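Local atomic coordinates of macrolide export ATP-binding/permease protein macB (Actinobacillus actinomycetemcomitans, PDB entry 3FTJ), a protein that probably serves, through a chain whose periplasmic region is given here, as the inner-membrane ABC transporter of the macrolide efflux system MacAB-TdeA, conferring macrolide resistance. Residues Ile8-Thr13 / Asn210-Lys215; Asn14-Asn20 / Gly174-Ile180; Ser103-Leu109 / Leu156-Thr162. All coordinates share one frame; numbering follows the deposited sequence.

From the N terminus the chain first passes through Ile8-Thr13. This loop meets the start of the last helix, 211-219, and contact 1 thereby closes the longest of three loops. Strand 15-20 follows at once and pairs with strand 175-180, so contact 2 lies within that loop. Contact 3 lies within the loop of contact 2 and joins strand 106-110 to strand 155-159 and the start of helix 160-168. The three contacts nest and none cross. Contacts 1 and 2 touch, where Asn210 packs on Met16 and Thr15. They hold the lobe that carries both chain ends. Contact 3 sits on the opposite side of the chain's centre from contact 1, with about 28 Å between their centres.

Contact 1 (Ile8-Thr13 / Asn210-Lys215); sequences IRGIGT and NSDTIK
In Ile214 the side chain is extended at chi2 (176°), which carries CD1 out from the helix toward the loop. In Ile11 the methyl CG2 lies opposite the backbone N, turned to meet it. The two isoleucines cross at about a right angle, and Ile11 CG2 rests 3.6 Å from Ile214 CD1. One turn of chain earlier, Ile8 also faces the helix. Its CD1 lies 4.0 Å from Lys215 CB, so it touches the aliphatic root of the lysine and not the charged end. The loop owes its shape to a type II turn from Ile8 to Ile11, closed by a bond of 2.7 Å from Ile11 N to Ile8 O. Gly10 takes the third place of this turn with positive phi.

The polar link is Gly12 O. It accepts from Ser211 N at 2.8 Å, with an N-H...O angle of 158°. The donor stands well above the carbonyl plane, so it does not come in on a lone pair. Gly12 has positive phi and no side chain, and its CA comes within 4.2 Å of Asn210 CA. A water bonds to Asp212 N and reaches Gly12 O weakly.

Asn210 finishes the site. Its OD1 takes the N-H of Thr213 at 3.0 Å, nearly along the C=O axis, while its ND2 is bonded to Glu190 of helix 186-201. The amide is therefore gripped at both ends, which fixes its rotation. The first three N-H groups of the helix thus find acceptors in a loop carbonyl, a water and a side chain. This is an asparagine N-cap at the start of helix 211-219, with the N-terminal loop folded over the first helical turn at the surface of the periplasmic region.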
loop_
_atom_site.group_PDB
_atom_site.type_symbol
_atom_site.label_atom_id
_atom_site.label_comp_id
_atom_site.label_asym_id
_atom_site.label_seq_id
_atom_site.Cartn_x
_atom_site.Cartn_y
_atom_site.Cartn_z
ATOM N N ILE A 8 -0.678 -16.178 -13.540
ATOM C CA ILE A 8 0.047 -15.455 -12.501
ATOM C C ILE A 8 0.880 -14.346 -13.122
ATOM O O ILE A 8 1.412 -13.488 -12.418
ATOM C CB ILE A 8 1.001 -16.346 -11.691
ATOM C CG1 ILE A 8 0.431 -17.750 -11.510
ATOM C CG2 ILE A 8 1.303 -15.696 -10.339
ATOM C CD1 ILE A 8 1.282 -18.606 -10.599
ATOM N N ARG A 9 0.998 -14.389 -14.446
ATOM C CA ARG A 9 1.678 -13.353 -15.216
ATOM C C ARG A 9 1.550 -11.958 -14.608
ATOM O O ARG A 9 0.489 -11.332 -14.684
ATOM C CB ARG A 9 1.128 -13.328 -16.643
ATOM C CG ARG A 9 1.755 -14.339 -17.574
ATOM C CD ARG A 9 3.032 -13.784 -18.177
ATOM N NE ARG A 9 3.493 -14.581 -19.307
ATOM C CZ ARG A 9 2.888 -14.618 -20.487
ATOM N NH1 ARG A 9 1.785 -13.909 -20.697
ATOM N NH2 ARG A 9 3.380 -15.372 -21.456
ATOM N N GLY A 10 2.636 -11.478 -14.007
ATOM C CA GLY A 10 2.707 -10.107 -13.540
ATOM C C GLY A 10 2.192 -9.885 -12.133
ATOM O O GLY A 10 2.382 -8.805 -11.566
ATOM N N ILE A 11 1.534 -10.891 -11.563
ATOM C CA ILE A 11 1.026 -10.781 -10.197
ATOM C C ILE A 11 1.977 -11.426 -9.186
ATOM O O ILE A 11 2.119 -12.650 -9.139
ATOM C CB ILE A 11 -0.401 -11.381 -10.045
ATOM C CG1 ILE A 11 -1.387 -10.708 -11.005
ATOM C CG2 ILE A 11 -0.906 -11.219 -8.618
ATOM C CD1 ILE A 11 -1.541 -11.417 -12.334
ATOM N N GLY A 12 2.631 -10.590 -8.387
ATOM C CA GLY A 12 3.495 -11.059 -7.320
ATOM C C GLY A 12 4.763 -11.722 -7.819
ATOM O O GLY A 12 5.406 -12.483 -7.090
ATOM N N THR A 13 5.126 -11.434 -9.064
ATOM C CA THR A 13 6.326 -12.016 -9.652
ATOM C C THR A 13 7.591 -11.453 -8.996
ATOM O O THR A 13 8.300 -12.171 -8.286
ATOM C CB THR A 13 6.366 -11.820 -11.182
ATOM O OG1 THR A 13 6.025 -10.465 -11.506
ATOM C CG2 THR A 13 5.363 -12.755 -11.857
ATOM N N ASN A 210 2.911 -13.500 -2.540
ATOM C CA ASN A 210 3.573 -13.327 -3.825
ATOM C C ASN A 210 3.082 -14.370 -4.817
ATOM O O ASN A 210 2.145 -15.117 -4.528
ATOM C CB ASN A 210 5.094 -13.404 -3.668
ATOM C CG ASN A 210 5.540 -14.637 -2.919
ATOM O OD1 ASN A 210 4.839 -15.647 -2.888
ATOM N ND2 ASN A 210 6.715 -14.567 -2.313
ATOM N N SER A 211 3.717 -14.422 -5.982
ATOM C CA SER A 211 3.374 -15.410 -7.002
ATOM C C SER A 211 3.373 -16.826 -6.424
ATOM O O SER A 211 2.423 -17.585 -6.616
ATOM C CB SER A 211 4.352 -15.325 -8.171
ATOM O OG SER A 211 3.904 -16.114 -9.255
ATOM N N ASP A 212 4.436 -17.171 -5.705
ATOM C CA ASP A 212 4.543 -18.496 -5.103
ATOM C C ASP A 212 3.359 -18.831 -4.193
ATOM O O ASP A 212 2.870 -19.963 -4.194
ATOM C CB ASP A 212 5.852 -18.636 -4.327
ATOM C CG ASP A 212 6.040 -20.030 -3.760
ATOM O OD1 ASP A 212 6.151 -20.987 -4.563
ATOM O OD2 ASP A 212 6.072 -20.167 -2.512
ATOM N N THR A 213 2.906 -17.850 -3.412
ATOM C CA THR A 213 1.751 -18.034 -2.535
ATOM C C THR A 213 0.481 -18.349 -3.318
ATOM O O THR A 213 -0.242 -19.282 -2.984
ATOM C CB THR A 213 1.485 -16.791 -1.663
ATOM O OG1 THR A 213 2.498 -16.685 -0.658
ATOM C CG2 THR A 213 0.124 -16.903 -0.988
ATOM N N ILE A 214 0.211 -17.566 -4.359
ATOM C CA ILE A 214 -0.951 -17.815 -5.207
ATOM C C ILE A 214 -0.911 -19.234 -5.764
ATOM O O ILE A 214 -1.878 -19.983 -5.647
ATOM C CB ILE A 214 -1.036 -16.817 -6.378
ATOM C CG1 ILE A 214 -1.270 -15.393 -5.866
ATOM C CG2 ILE A 214 -2.147 -17.220 -7.343
ATOM C CD1 ILE A 214 -1.267 -14.357 -6.974
ATOM N N LYS A 215 0.214 -19.603 -6.365
ATOM C CA LYS A 215 0.362 -20.943 -6.925
ATOM C C LYS A 215 0.131 -22.021 -5.868
ATOM O O LYS A 215 -0.569 -23.004 -6.108
ATOM C CB LYS A 215 1.744 -21.125 -7.547
ATOM C CG LYS A 215 1.906 -22.462 -8.244
ATOM C CD LYS A 215 3.344 -22.722 -8.652
ATOM C CE LYS A 215 4.224 -22.936 -7.433
ATOM N NZ LYS A 215 5.361 -23.860 -7.719
HETATM O O HOH W 1 6.952 -15.229 -5.678
#

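Contact 2 (Asn14-Asn20 / Gly174-Ile180); sequences NTMTIFN and GSITVKI
Thr17 and Thr177 are partners in a non-hydrogen-bonded pair, and their side chains slant across each other. Thr17 OG1 and Thr177 OG1 are hydrogen-bonded at 3.1 Å, and the proton may sit on either oxygen. In both residues OG1 lies opposite the carbonyl carbon (chi1 -56° and -58°), which brings the oxygens together. On the same face, Phe19 meets Ser175 CB obliquely, with Phe19 CD1 at 3.7 Å. Its ring also meets that of Phe207 on strand 206-209. Lys179 bends at chi2 and runs past Asn14 CB, and its NZ forms a salt bridge with Asp182.

The other face is apolar. Ile18 slants across Val178, with Ile18 CD1 at 4.0 Å from Val178 CG1. Met16 CB meets Val178 CG2 at 4.0 Å, and Met16 CE reaches Ile180 CG1. Helix 186-201 covers this side through Leu193 and Ala189.

The backbones are antiparallel. Met16 with Val178 and Ile18 with Ile176 are hydrogen-bonded pairs, and Ile18 N to Ile176 O is short at 2.7 Å and almost straight (177°). Strand 15-20 also pairs with strand 206-209. It therefore lies between two strands that run the same way and are joined by helix 186-201, a split beta-alpha-beta motif.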
loop_
_atom_site.group_PDB
_atom_site.type_symbol
_atom_site.label_atom_id
_atom_site.label_comp_id
_atom_site.label_asym_id
_atom_site.label_seq_id
_atom_site.Cartn_x
_atom_site.Cartn_y
_atom_site.Cartn_z
ATOM N N ASN A 14 7.866 -10.170 -9.216
ATOM C CA ASN A 14 9.023 -9.528 -8.598
ATOM C C ASN A 14 8.656 -8.673 -7.387
ATOM O O ASN A 14 9.496 -7.942 -6.857
ATOM C CB ASN A 14 9.801 -8.703 -9.627
ATOM C CG ASN A 14 10.868 -9.521 -10.348
ATOM O OD1 ASN A 14 11.533 -10.369 -9.746
ATOM N ND2 ASN A 14 11.040 -9.261 -11.642
ATOM N N THR A 15 7.403 -8.768 -6.952
ATOM C CA THR A 15 6.951 -8.062 -5.762
ATOM C C THR A 15 6.383 -9.020 -4.721
ATOM O O THR A 15 5.787 -10.040 -5.058
ATOM C CB THR A 15 5.869 -7.028 -6.097
ATOM O OG1 THR A 15 4.693 -7.707 -6.545
ATOM C CG2 THR A 15 6.352 -6.080 -7.184
ATOM N N MET A 16 6.580 -8.684 -3.453
ATOM C CA MET A 16 6.001 -9.447 -2.357
ATOM C C MET A 16 5.392 -8.467 -1.384
ATOM O O MET A 16 5.956 -7.400 -1.155
ATOM C CB MET A 16 7.068 -10.257 -1.637
ATOM C CG MET A 16 7.799 -11.222 -2.531
ATOM S SD MET A 16 9.081 -12.110 -1.640
ATOM C CE MET A 16 9.733 -13.105 -2.983
ATOM N N THR A 17 4.245 -8.830 -0.816
ATOM C CA THR A 17 3.580 -7.993 0.176
ATOM C C THR A 17 3.562 -8.712 1.515
ATOM O O THR A 17 3.094 -9.848 1.620
ATOM C CB THR A 17 2.137 -7.637 -0.248
ATOM O OG1 THR A 17 2.159 -7.008 -1.538
ATOM C CG2 THR A 17 1.482 -6.687 0.768
ATOM N N ILE A 18 4.091 -8.048 2.533
ATOM C CA ILE A 18 4.128 -8.596 3.877
ATOM C C ILE A 18 2.961 -8.050 4.708
ATOM O O ILE A 18 2.755 -6.837 4.775
ATOM C CB ILE A 18 5.459 -8.260 4.548
ATOM C CG1 ILE A 18 6.612 -8.621 3.607
ATOM C CG2 ILE A 18 5.589 -8.995 5.873
ATOM C CD1 ILE A 18 7.786 -7.700 3.702
ATOM N N PHE A 19 2.205 -8.954 5.327
ATOM C CA PHE A 19 1.009 -8.612 6.093
ATOM C C PHE A 19 1.135 -9.051 7.550
ATOM O O PHE A 19 1.778 -10.051 7.843
ATOM C CB PHE A 19 -0.212 -9.331 5.515
ATOM C CG PHE A 19 -0.650 -8.818 4.178
ATOM C CD1 PHE A 19 -1.483 -7.720 4.083
ATOM C CD2 PHE A 19 -0.247 -9.448 3.016
ATOM C CE1 PHE A 19 -1.893 -7.248 2.856
ATOM C CE2 PHE A 19 -0.658 -8.981 1.788
ATOM C CZ PHE A 19 -1.483 -7.883 1.708
ATOM N N ASN A 20 0.485 -8.320 8.452
ATOM C CA ASN A 20 0.372 -8.748 9.840
ATOM C C ASN A 20 -0.446 -10.023 9.944
ATOM O O ASN A 20 -1.381 -10.227 9.171
ATOM C CB ASN A 20 -0.302 -7.661 10.678
ATOM C CG ASN A 20 0.478 -6.373 10.683
ATOM O OD1 ASN A 20 -0.013 -5.335 10.257
ATOM N ND2 ASN A 20 1.711 -6.439 11.147
ATOM N N GLY A 174 -0.138 -1.671 8.197
ATOM C CA GLY A 174 -0.923 -2.835 7.836
ATOM C C GLY A 174 -0.171 -3.823 6.970
ATOM O O GLY A 174 -0.375 -5.038 7.082
ATOM N N SER A 175 0.701 -3.301 6.108
ATOM C CA SER A 175 1.537 -4.138 5.253
ATOM C C SER A 175 2.720 -3.374 4.647
ATOM O O SER A 175 2.799 -2.147 4.720
ATOM C CB SER A 175 0.698 -4.767 4.134
ATOM O OG SER A 175 0.212 -3.785 3.232
ATOM N N ILE A 176 3.632 -4.125 4.044
ATOM C CA ILE A 176 4.794 -3.582 3.363
ATOM C C ILE A 176 4.961 -4.320 2.046
ATOM O O ILE A 176 5.093 -5.544 2.025
ATOM C CB ILE A 176 6.088 -3.822 4.187
ATOM C CG1 ILE A 176 6.019 -3.107 5.537
ATOM C CG2 ILE A 176 7.314 -3.383 3.405
ATOM C CD1 ILE A 176 7.060 -3.598 6.540
ATOM N N THR A 177 4.955 -3.595 0.941
ATOM C CA THR A 177 5.244 -4.234 -0.333
ATOM C C THR A 177 6.685 -3.939 -0.739
ATOM O O THR A 177 7.109 -2.784 -0.741
ATOM C CB THR A 177 4.278 -3.788 -1.438
ATOM O OG1 THR A 177 2.930 -4.080 -1.039
ATOM C CG2 THR A 177 4.588 -4.520 -2.738
ATOM N N VAL A 178 7.432 -4.993 -1.061
ATOM C CA VAL A 178 8.821 -4.860 -1.478
ATOM C C VAL A 178 8.946 -5.229 -2.952
ATOM O O VAL A 178 8.270 -6.139 -3.433
ATOM C CB VAL A 178 9.784 -5.754 -0.642
ATOM C CG1 VAL A 178 9.600 -5.521 0.854
ATOM C CG2 VAL A 178 9.584 -7.210 -0.969
ATOM N N LYS A 179 9.798 -4.503 -3.667
ATOM C CA LYS A 179 10.127 -4.856 -5.039
ATOM C C LYS A 179 11.472 -5.547 -4.986
ATOM O O LYS A 179 12.450 -4.984 -4.490
ATOM C CB LYS A 179 10.214 -3.609 -5.915
ATOM C CG LYS A 179 9.751 -3.806 -7.357
ATOM C CD LYS A 179 10.727 -4.641 -8.172
ATOM C CE LYS A 179 10.370 -4.587 -9.658
ATOM N NZ LYS A 179 11.329 -5.338 -10.522
ATOM N N ILE A 180 11.503 -6.780 -5.481
ATOM C CA ILE A 180 12.699 -7.612 -5.446
ATOM C C ILE A 180 13.662 -7.236 -6.578
ATOM O O ILE A 180 13.230 -6.907 -7.685
ATOM C CB ILE A 180 12.307 -9.106 -5.541
ATOM C CG1 ILE A 180 11.739 -9.585 -4.209
ATOM C CG2 ILE A 180 13.483 -9.962 -5.911
ATOM C CD1 ILE A 180 12.671 -9.354 -3.042
#

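Contact 3 (Ser103-Leu109 / Leu156-Thr162); sequences SNQVVVL and LYSPYST
Leu156 lies against Val107 and Leu109 where strands 106-110 and 155-159 pair antiparallel in the mixed sheet of the MacB-like periplasmic core domain. Leu156 CB is only 3.3 Å from Val107 CG2, tighter than usual for two carbons. Beyond it, Leu156 and Leu109 run side by side and point the same way, with their CD2 atoms 3.5 Å apart.

Tyr157 turns to the other face. It forms the hydrogen-bonded pair with Val108. Val108 N donates to Tyr157 O at 2.7 Å, in the carbonyl plane, and Tyr157 N returns a bond to Val108 O at 2.9 Å. The ring leans obliquely by Val108 O and also meets the rings of Tyr75 and Tyr81.

At Ser158 a side chain takes over from the backbone. Its OG lies opposite the backbone N (chi1 -166°), and this swings it toward strand 106-110. There Ser158 OG donates to Val106 O at 2.9 Å, a side-chain bond that holds the strands together just past the last backbone pair.

Pro159 is the N-cap residue of helix 160-168. Its CD lies 3.7 Å from Val106 O, and Leu95 also packs on its ring.

Ser161 then brings its CB up to Ser103 OG. Ser103, just past helix 97-102, has positive phi and closes it with a Schellman motif. The polar ends of both serines bond outside the two segments, Ser161 OG to Val100 O and Ser103 OG to Asn165.

Thr162 closes the contact. The side chains of Thr162 and Gln105 are roughly perpendicular, and CG2 of the first touches CG of the second. Gln105 is the centre of an inverse gamma turn, so Asn104 O already receives a weak bond from Val106 N. The same oxygen accepts the hydroxyl of Thr162, whose OG1 stands 2.8 Å from Asn104 O, above the carbonyl plane.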
loop_
_atom_site.group_PDB
_atom_site.type_symbol
_atom_site.label_atom_id
_atom_site.label_comp_id
_atom_site.label_asym_id
_atom_site.label_seq_id
_atom_site.Cartn_x
_atom_site.Cartn_y
_atom_site.Cartn_z
ATOM N N SER A 103 5.785 15.182 5.329
ATOM C CA SER A 103 4.450 14.787 5.767
ATOM C C SER A 103 3.404 15.775 5.249
ATOM O O SER A 103 2.608 16.303 6.017
ATOM C CB SER A 103 4.389 14.717 7.297
ATOM O OG SER A 103 5.243 13.693 7.792
ATOM N N ASN A 104 3.421 16.023 3.945
ATOM C CA ASN A 104 2.498 16.970 3.335
ATOM C C ASN A 104 1.092 16.394 3.270
ATOM O O ASN A 104 0.904 15.206 2.975
ATOM C CB ASN A 104 2.960 17.347 1.922
ATOM C CG ASN A 104 4.090 18.367 1.918
ATOM O OD1 ASN A 104 4.760 18.560 0.905
ATOM N ND2 ASN A 104 4.308 19.016 3.050
ATOM N N GLN A 105 0.103 17.243 3.540
ATOM C CA GLN A 105 -1.294 16.838 3.437
ATOM C C GLN A 105 -1.750 16.972 1.996
ATOM O O GLN A 105 -2.484 17.894 1.630
ATOM C CB GLN A 105 -2.169 17.654 4.385
ATOM C CG GLN A 105 -1.910 17.305 5.843
ATOM C CD GLN A 105 -2.430 18.353 6.817
ATOM O OE1 GLN A 105 -1.813 18.608 7.843
ATOM N NE2 GLN A 105 -3.565 18.962 6.496
ATOM N N VAL A 106 -1.260 16.060 1.170
ATOM C CA VAL A 106 -1.635 16.020 -0.232
ATOM C C VAL A 106 -2.215 14.655 -0.518
ATOM O O VAL A 106 -1.866 13.674 0.139
ATOM C CB VAL A 106 -0.422 16.270 -1.170
ATOM C CG1 VAL A 106 0.107 17.704 -1.004
ATOM C CG2 VAL A 106 0.676 15.252 -0.909
ATOM N N VAL A 107 -3.102 14.584 -1.496
ATOM C CA VAL A 107 -3.723 13.317 -1.808
ATOM C C VAL A 107 -3.749 13.060 -3.303
ATOM O O VAL A 107 -3.882 13.987 -4.112
ATOM C CB VAL A 107 -5.149 13.227 -1.182
ATOM C CG1 VAL A 107 -6.047 14.323 -1.709
ATOM C CG2 VAL A 107 -5.748 11.870 -1.448
ATOM N N VAL A 108 -3.589 11.795 -3.668
ATOM C CA VAL A 108 -3.752 11.373 -5.050
ATOM C C VAL A 108 -5.051 10.573 -5.157
ATOM O O VAL A 108 -5.262 9.623 -4.409
ATOM C CB VAL A 108 -2.542 10.539 -5.537
ATOM C CG1 VAL A 108 -2.813 9.942 -6.905
ATOM C CG2 VAL A 108 -1.272 11.404 -5.564
ATOM N N LEU A 109 -5.930 10.968 -6.076
ATOM C CA LEU A 109 -7.225 10.317 -6.212
ATOM C C LEU A 109 -7.218 9.118 -7.155
ATOM O O LEU A 109 -6.452 9.044 -8.116
ATOM C CB LEU A 109 -8.291 11.310 -6.666
ATOM C CG LEU A 109 -8.569 12.498 -5.752
ATOM C CD1 LEU A 109 -9.787 13.249 -6.270
ATOM C CD2 LEU A 109 -8.793 12.034 -4.328
ATOM N N LEU A 156 -8.277 7.150 -1.683
ATOM C CA LEU A 156 -7.364 8.290 -1.686
ATOM C C LEU A 156 -5.982 7.839 -1.209
ATOM O O LEU A 156 -5.877 7.051 -0.271
ATOM C CB LEU A 156 -7.870 9.419 -0.786
ATOM C CG LEU A 156 -9.334 9.874 -0.816
ATOM C CD1 LEU A 156 -9.370 11.371 -0.564
ATOM C CD2 LEU A 156 -10.028 9.568 -2.114
ATOM N N TYR A 157 -4.931 8.353 -1.844
ATOM C CA TYR A 157 -3.567 7.960 -1.506
ATOM C C TYR A 157 -2.730 9.136 -1.035
ATOM O O TYR A 157 -2.611 10.142 -1.729
ATOM C CB TYR A 157 -2.892 7.297 -2.707
ATOM C CG TYR A 157 -3.697 6.153 -3.279
ATOM C CD1 TYR A 157 -3.693 4.909 -2.673
ATOM C CD2 TYR A 157 -4.468 6.323 -4.415
ATOM C CE1 TYR A 157 -4.424 3.858 -3.184
ATOM C CE2 TYR A 157 -5.209 5.277 -4.935
ATOM C CZ TYR A 157 -5.179 4.046 -4.314
ATOM O OH TYR A 157 -5.906 3.000 -4.825
ATOM N N SER A 158 -2.137 8.985 0.141
ATOM C CA SER A 158 -1.406 10.056 0.801
ATOM C C SER A 158 -0.115 9.457 1.350
ATOM O O SER A 158 -0.010 8.237 1.467
ATOM C CB SER A 158 -2.281 10.622 1.926
ATOM O OG SER A 158 -1.805 11.855 2.414
ATOM N N PRO A 159 0.886 10.294 1.674
ATOM C CA PRO A 159 2.129 9.695 2.180
ATOM C C PRO A 159 1.899 8.972 3.495
ATOM O O PRO A 159 1.160 9.487 4.345
ATOM C CB PRO A 159 3.038 10.912 2.412
ATOM C CG PRO A 159 2.491 11.979 1.504
ATOM C CD PRO A 159 1.002 11.754 1.513
ATOM N N TYR A 160 2.516 7.803 3.663
ATOM C CA TYR A 160 2.396 7.043 4.909
ATOM C C TYR A 160 2.738 7.912 6.116
ATOM O O TYR A 160 2.140 7.762 7.180
ATOM C CB TYR A 160 3.278 5.782 4.900
ATOM C CG TYR A 160 4.783 6.045 4.934
ATOM C CD1 TYR A 160 5.426 6.375 6.116
ATOM C CD2 TYR A 160 5.551 5.966 3.773
ATOM C CE1 TYR A 160 6.807 6.630 6.149
ATOM C CE2 TYR A 160 6.927 6.212 3.790
ATOM C CZ TYR A 160 7.547 6.545 4.985
ATOM O OH TYR A 160 8.907 6.784 5.017
ATOM N N SER A 161 3.700 8.818 5.942
ATOM C CA SER A 161 4.155 9.682 7.029
ATOM C C SER A 161 3.055 10.647 7.478
ATOM O O SER A 161 2.800 10.809 8.673
ATOM C CB SER A 161 5.403 10.456 6.599
ATOM O OG SER A 161 5.185 11.102 5.354
ATOM N N THR A 162 2.408 11.281 6.508
ATOM C CA THR A 162 1.277 12.171 6.772
ATOM C C THR A 162 0.140 11.464 7.496
ATOM O O THR A 162 -0.430 11.992 8.448
ATOM C CB THR A 162 0.718 12.731 5.464
ATOM O OG1 THR A 162 1.800 13.235 4.674
ATOM C CG2 THR A 162 -0.274 13.856 5.740
#